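Local coordinates for protein PTHB1 (Homo sapiens, PDB 4YD8) that serves as a subunit of the BBSome, a coat complex thought to sort specific membrane proteins to the primary cilium, at residues 204-209 and 243-248; 248-253 and 267-272. All coordinates share one frame; numbering follows the deposited sequence.

Interaction 1 of 2, residues 204-209 and 243-248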
loop_
_atom_site.group_PDB
_atom_site.type_symbol
_atom_site.label_atom_id
_atom_site.label_comp_id
_atom_site.label_asym_id
_atom_site.label_seq_id
_atom_site.Cartn_x
_atom_site.Cartn_y
_atom_site.Cartn_z
ATOM N N GLN A 204 -16.792 0.225 -14.295
ATOM C CA GLN A 204 -17.064 0.946 -13.048
ATOM C C GLN A 204 -17.821 0.101 -12.019
ATOM O O GLN A 204 -18.585 0.619 -11.199
ATOM C CB GLN A 204 -17.811 2.257 -13.363
ATOM C CG GLN A 204 -17.076 3.101 -14.428
ATOM C CD GLN A 204 -17.770 4.395 -14.821
ATOM O OE1 GLN A 204 -19.004 4.491 -14.856
ATOM N NE2 GLN A 204 -16.971 5.396 -15.163
ATOM N N GLN A 205 -17.570 -1.202 -12.055
ATOM C CA GLN A 205 -18.124 -2.144 -11.090
ATOM C C GLN A 205 -17.085 -2.557 -10.060
ATOM O O GLN A 205 -16.035 -3.094 -10.420
ATOM C CB GLN A 205 -18.619 -3.409 -11.791
ATOM C CG GLN A 205 -19.628 -3.169 -12.876
ATOM C CD GLN A 205 -21.021 -3.537 -12.432
ATOM O OE1 GLN A 205 -21.768 -2.696 -11.935
ATOM N NE2 GLN A 205 -21.376 -4.809 -12.596
ATOM N N VAL A 206 -17.380 -2.330 -8.784
ATOM C CA VAL A 206 -16.625 -2.980 -7.726
ATOM C C VAL A 206 -17.035 -4.450 -7.706
ATOM O O VAL A 206 -18.213 -4.755 -7.663
ATOM C CB VAL A 206 -16.882 -2.350 -6.344
ATOM C CG1 VAL A 206 -16.040 -3.050 -5.279
ATOM C CG2 VAL A 206 -16.535 -0.864 -6.362
ATOM N N GLU A 207 -16.063 -5.352 -7.744
ATOM C CA GLU A 207 -16.346 -6.780 -7.822
ATOM C C GLU A 207 -15.627 -7.551 -6.732
ATOM O O GLU A 207 -14.474 -7.260 -6.423
ATOM C CB GLU A 207 -15.930 -7.325 -9.188
ATOM C CG GLU A 207 -16.535 -6.567 -10.340
ATOM C CD GLU A 207 -16.152 -7.140 -11.679
ATOM O OE1 GLU A 207 -15.106 -7.820 -11.759
ATOM O OE2 GLU A 207 -16.906 -6.921 -12.658
ATOM N N SER A 208 -16.313 -8.531 -6.154
ATOM C CA SER A 208 -15.728 -9.361 -5.114
ATOM C C SER A 208 -15.778 -10.820 -5.557
ATOM O O SER A 208 -16.840 -11.325 -5.905
ATOM C CB SER A 208 -16.470 -9.185 -3.789
ATOM O OG SER A 208 -15.915 -9.992 -2.761
ATOM N N TYR A 209 -14.624 -11.480 -5.532
ATOM C CA TYR A 209 -14.515 -12.886 -5.913
ATOM C C TYR A 209 -14.033 -13.735 -4.742
ATOM O O TYR A 209 -12.965 -13.479 -4.200
ATOM C CB TYR A 209 -13.535 -13.058 -7.075
ATOM C CG TYR A 209 -13.953 -12.367 -8.341
ATOM C CD1 TYR A 209 -13.574 -11.055 -8.593
ATOM C CD2 TYR A 209 -14.734 -13.025 -9.290
ATOM C CE1 TYR A 209 -13.957 -10.406 -9.755
ATOM C CE2 TYR A 209 -15.129 -12.380 -10.462
ATOM C CZ TYR A 209 -14.733 -11.066 -10.683
ATOM O OH TYR A 209 -15.102 -10.401 -11.833
ATOM N N LEU A 243 -20.945 -3.967 -7.377
ATOM C CA LEU A 243 -21.551 -2.674 -7.051
ATOM C C LEU A 243 -21.131 -1.668 -8.113
ATOM O O LEU A 243 -19.940 -1.429 -8.318
ATOM C CB LEU A 243 -21.129 -2.179 -5.654
ATOM C CG LEU A 243 -21.654 -0.791 -5.253
ATOM C CD1 LEU A 243 -23.147 -0.822 -4.936
ATOM C CD2 LEU A 243 -20.872 -0.197 -4.086
ATOM N N ASN A 244 -22.097 -1.078 -8.806
ATOM C CA ASN A 244 -21.735 -0.034 -9.747
ATOM C C ASN A 244 -21.552 1.282 -9.025
ATOM O O ASN A 244 -22.497 1.795 -8.428
ATOM C CB ASN A 244 -22.781 0.126 -10.844
ATOM C CG ASN A 244 -22.254 0.940 -12.003
ATOM O OD1 ASN A 244 -21.999 2.132 -11.866
ATOM N ND2 ASN A 244 -22.048 0.289 -13.139
ATOM N N ILE A 245 -20.342 1.835 -9.083
ATOM C CA ILE A 245 -20.063 3.102 -8.411
ATOM C C ILE A 245 -20.053 4.298 -9.363
ATOM O O ILE A 245 -19.809 5.433 -8.944
ATOM C CB ILE A 245 -18.721 3.054 -7.670
ATOM C CG1 ILE A 245 -17.593 2.657 -8.625
ATOM C CG2 ILE A 245 -18.797 2.053 -6.528
ATOM C CD1 ILE A 245 -16.211 2.869 -8.038
ATOM N N GLY A 246 -20.273 4.034 -10.648
ATOM C CA GLY A 246 -20.483 5.087 -11.627
ATOM C C GLY A 246 -19.287 5.956 -11.970
ATOM O O GLY A 246 -19.451 7.025 -12.559
ATOM N N GLU A 247 -18.092 5.493 -11.631
ATOM C CA GLU A 247 -16.864 6.232 -11.920
ATOM C C GLU A 247 -15.687 5.286 -11.855
ATOM O O GLU A 247 -15.808 4.194 -11.307
ATOM C CB GLU A 247 -16.666 7.382 -10.912
ATOM C CG GLU A 247 -16.431 6.892 -9.496
ATOM C CD GLU A 247 -16.552 8.015 -8.478
ATOM O OE1 GLU A 247 -17.686 8.501 -8.246
ATOM O OE2 GLU A 247 -15.506 8.431 -7.935
ATOM N N GLN A 248 -14.543 5.707 -12.385
ATOM C CA GLN A 248 -13.332 4.893 -12.302
ATOM C C GLN A 248 -12.749 4.953 -10.891
ATOM O O GLN A 248 -12.794 5.998 -10.232
ATOM C CB GLN A 248 -12.289 5.348 -13.328
ATOM C CG GLN A 248 -12.756 5.264 -14.780
ATOM C CD GLN A 248 -13.040 3.835 -15.244
ATOM O OE1 GLN A 248 -12.340 2.886 -14.873
ATOM N NE2 GLN A 248 -14.060 3.684 -16.081
HETATM O O HOH W 1 -21.312 2.771 -14.587
#
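Leu243 pairs with Val206 through two backbone hydrogen bonds, Val206 N to Leu243 O at 2.8 Å and Leu243 N to Val206 O at 2.9 Å. This is an antiparallel hydrogen-bonded pair, and both side chains lie on the same face of the sheet. Asn244 forms the next, non-hydrogen-bonded pair with Gln205, on the other face. Asn244 ND2 reaches Gln205 OE1 at 3.2 Å. The bond is bent, and the donor sits above the carbonyl plane. Asn244 OD1 accepts from a water that also donates to Gln204 OE1. At Ile245 the chain leaves the strand, yet Ile245 N still binds Gln204 O at 3.0 Å. Ile245 CG2 meets Val206 CG2 at 3.7 Å. From Gly246 to Gln248 the chain packs against the Gln204 side chain, which is extended beyond CG, with chi2 179°. Gln204 OE1 lies 3.2 Å from Gly246 C, and Gln204 NE2 lies 3.4 Å from Glu247 CA. The Gln248 side chain crosses that of Gln204 at about a right angle. Gln248 NE2 packs on Gln204 CG and bonds to Ser202 O. The pairing joins the third strand, 205-210, to the fourth, 241-244, of a propeller blade. Val200 of strand 196-200 and Leu275 of strand 271-275, in the next blade, pack against Val206.

Interaction 2 of 2, residues 248-253 and 267-272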
loop_
_atom_site.group_PDB
_atom_site.type_symbol
_atom_site.label_atom_id
_atom_site.label_comp_id
_atom_site.label_asym_id
_atom_site.label_seq_id
_atom_site.Cartn_x
_atom_site.Cartn_y
_atom_site.Cartn_z
ATOM N N GLN A 248 -14.543 5.707 -12.385
ATOM C CA GLN A 248 -13.332 4.893 -12.302
ATOM C C GLN A 248 -12.749 4.953 -10.891
ATOM O O GLN A 248 -12.794 5.998 -10.232
ATOM C CB GLN A 248 -12.289 5.348 -13.328
ATOM C CG GLN A 248 -12.756 5.264 -14.780
ATOM C CD GLN A 248 -13.040 3.835 -15.244
ATOM O OE1 GLN A 248 -12.340 2.886 -14.873
ATOM N NE2 GLN A 248 -14.060 3.684 -16.081
ATOM N N ALA A 249 -12.219 3.827 -10.425
ATOM C CA ALA A 249 -11.551 3.779 -9.119
ATOM C C ALA A 249 -10.048 4.009 -9.226
ATOM O O ALA A 249 -9.396 3.504 -10.140
ATOM C CB ALA A 249 -11.817 2.446 -8.441
ATOM N N LEU A 250 -9.508 4.769 -8.277
ATOM C CA LEU A 250 -8.064 4.966 -8.167
ATOM C C LEU A 250 -7.404 3.902 -7.288
ATOM O O LEU A 250 -6.284 3.458 -7.558
ATOM C CB LEU A 250 -7.761 6.357 -7.596
ATOM C CG LEU A 250 -8.122 7.567 -8.462
ATOM C CD1 LEU A 250 -7.821 8.864 -7.722
ATOM C CD2 LEU A 250 -7.365 7.520 -9.780
ATOM N N ASP A 251 -8.093 3.507 -6.226
ATOM C CA ASP A 251 -7.496 2.612 -5.250
ATOM C C ASP A 251 -8.583 1.929 -4.433
ATOM O O ASP A 251 -9.718 2.419 -4.356
ATOM C CB ASP A 251 -6.535 3.408 -4.331
ATOM C CG ASP A 251 -5.510 2.524 -3.633
ATOM O OD1 ASP A 251 -5.442 1.321 -3.964
ATOM O OD2 ASP A 251 -4.748 3.041 -2.772
ATOM N N ILE A 252 -8.227 0.789 -3.843
ATOM C CA ILE A 252 -9.054 0.098 -2.856
ATOM C C ILE A 252 -8.190 -0.219 -1.650
ATOM O O ILE A 252 -7.038 -0.610 -1.803
ATOM C CB ILE A 252 -9.628 -1.235 -3.371
ATOM C CG1 ILE A 252 -10.453 -1.046 -4.623
ATOM C CG2 ILE A 252 -10.479 -1.925 -2.295
ATOM C CD1 ILE A 252 -10.619 -2.367 -5.366
ATOM N N CYS A 253 -8.754 -0.067 -0.461
ATOM C CA CYS A 253 -8.046 -0.371 0.781
ATOM C C CYS A 253 -9.014 -1.088 1.713
ATOM O O CYS A 253 -10.063 -0.537 2.043
ATOM C CB CYS A 253 -7.530 0.918 1.436
ATOM S SG CYS A 253 -6.473 0.597 2.914
ATOM N N LEU A 267 -11.404 4.569 -3.344
ATOM C CA LEU A 267 -11.124 5.927 -3.779
ATOM C C LEU A 267 -11.478 6.077 -5.251
ATOM O O LEU A 267 -10.760 5.571 -6.107
ATOM C CB LEU A 267 -9.655 6.282 -3.582
ATOM C CG LEU A 267 -9.314 7.742 -3.933
ATOM C CD1 LEU A 267 -10.034 8.707 -2.968
ATOM C CD2 LEU A 267 -7.796 7.978 -3.903
ATOM N N GLY A 268 -12.572 6.774 -5.539
ATOM C CA GLY A 268 -12.965 7.021 -6.915
ATOM C C GLY A 268 -12.412 8.349 -7.394
ATOM O O GLY A 268 -11.841 9.111 -6.614
ATOM N N GLU A 269 -12.572 8.638 -8.678
ATOM C CA GLU A 269 -12.138 9.913 -9.232
ATOM C C GLU A 269 -12.976 11.069 -8.696
ATOM O O GLU A 269 -12.521 12.210 -8.662
ATOM C CB GLU A 269 -12.210 9.889 -10.767
ATOM C CG GLU A 269 -11.209 8.951 -11.426
ATOM C CD GLU A 269 -11.254 9.015 -12.944
ATOM O OE1 GLU A 269 -12.283 9.454 -13.500
ATOM O OE2 GLU A 269 -10.255 8.631 -13.585
ATOM N N ARG A 270 -14.209 10.774 -8.287
ATOM C CA ARG A 270 -15.144 11.829 -7.868
ATOM C C ARG A 270 -15.693 11.646 -6.453
ATOM O O ARG A 270 -16.183 12.596 -5.829
ATOM C CB ARG A 270 -16.332 11.908 -8.836
ATOM C CG ARG A 270 -15.973 12.194 -10.286
ATOM C CD ARG A 270 -17.237 12.469 -11.109
ATOM N NE ARG A 270 -17.796 11.274 -11.744
ATOM C CZ ARG A 270 -17.258 10.658 -12.797
ATOM N NH1 ARG A 270 -16.131 11.114 -13.334
ATOM N NH2 ARG A 270 -17.842 9.584 -13.318
ATOM N N ASN A 271 -15.651 10.411 -5.971
ATOM C CA ASN A 271 -16.248 10.075 -4.690
ATOM C C ASN A 271 -15.366 9.137 -3.903
ATOM O O ASN A 271 -14.516 8.434 -4.449
ATOM C CB ASN A 271 -17.634 9.434 -4.881
ATOM C CG ASN A 271 -18.651 10.391 -5.468
ATOM O OD1 ASN A 271 -19.382 11.062 -4.741
ATOM N ND2 ASN A 271 -18.719 10.444 -6.796
ATOM N N PHE A 272 -15.593 9.125 -2.606
ATOM C CA PHE A 272 -14.921 8.223 -1.706
ATOM C C PHE A 272 -16.016 7.344 -1.089
ATOM O O PHE A 272 -17.053 7.854 -0.639
ATOM C CB PHE A 272 -14.122 9.090 -0.709
ATOM C CG PHE A 272 -13.858 8.479 0.623
ATOM C CD1 PHE A 272 -13.091 7.341 0.744
ATOM C CD2 PHE A 272 -14.262 9.136 1.775
ATOM C CE1 PHE A 272 -12.802 6.816 1.998
ATOM C CE2 PHE A 272 -13.974 8.629 3.021
ATOM C CZ PHE A 272 -13.245 7.465 3.138
#
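Leu250 and Asp251 both turn their backbone N toward Leu267 O. Leu250 N lies 2.6 Å from Leu267 O, in a short bond nearly along the C=O axis. The bond from Asp251 N to Leu267 O is weak, at 3.4 Å. Leu267 N answers with a bond to Asp251 O at 2.9 Å. Further along, Glu269 N binds Gln248 O at 3.1 Å, just past the end of strand 263-268. Two residues facing one make this a classic beta bulge. It falls in the hairpin of strands 249-255 and 263-268, the first two of a four-stranded propeller blade, where the chain turns a corner at Leu250. Ala249 and Gly268 form a non-hydrogen-bonded pair with CA atoms 4.2 Å apart, and Gly268 CA makes a CA-H...O contact with Gln248 O. The apolar contact is between leucines. In one of two Leu250 conformers, Leu250 CD1 meets Leu267 CD2 at 3.9 Å. Leu250 CB comes within 3.4 Å of Leu267 O. Phe294 of strand 291-298 also packs on Leu267. Past the end of strand 263-268, in one of two Glu269 conformers, the carboxylate carbon Glu269 CD lies 3.8 Å from Gln248 CB.

Interaction 1 comes first along the chain, and interaction 2 opens at the residue they share, Gln248. Their centres are about 10 Å apart, on the same side of the chain's centre. Interaction 1 belongs to the blade of strands 188-191, 196-200, 205-210 and 241-244. Interaction 2 belongs to the next blade, which begins with strand 249-255. The short link from strand 241-244 to strand 249-255 is thus the passage from the fourth strand of one blade to the first strand of the next. Glu247 in this link probably bonds through OE1 to Asn271 ND2 and through OE2 to Arg270 N. These bonds tie the linker to the turn after strand 263-268 and to the start of strand 271-275, joining adjacent blades of the seven-bladed N-terminal propeller.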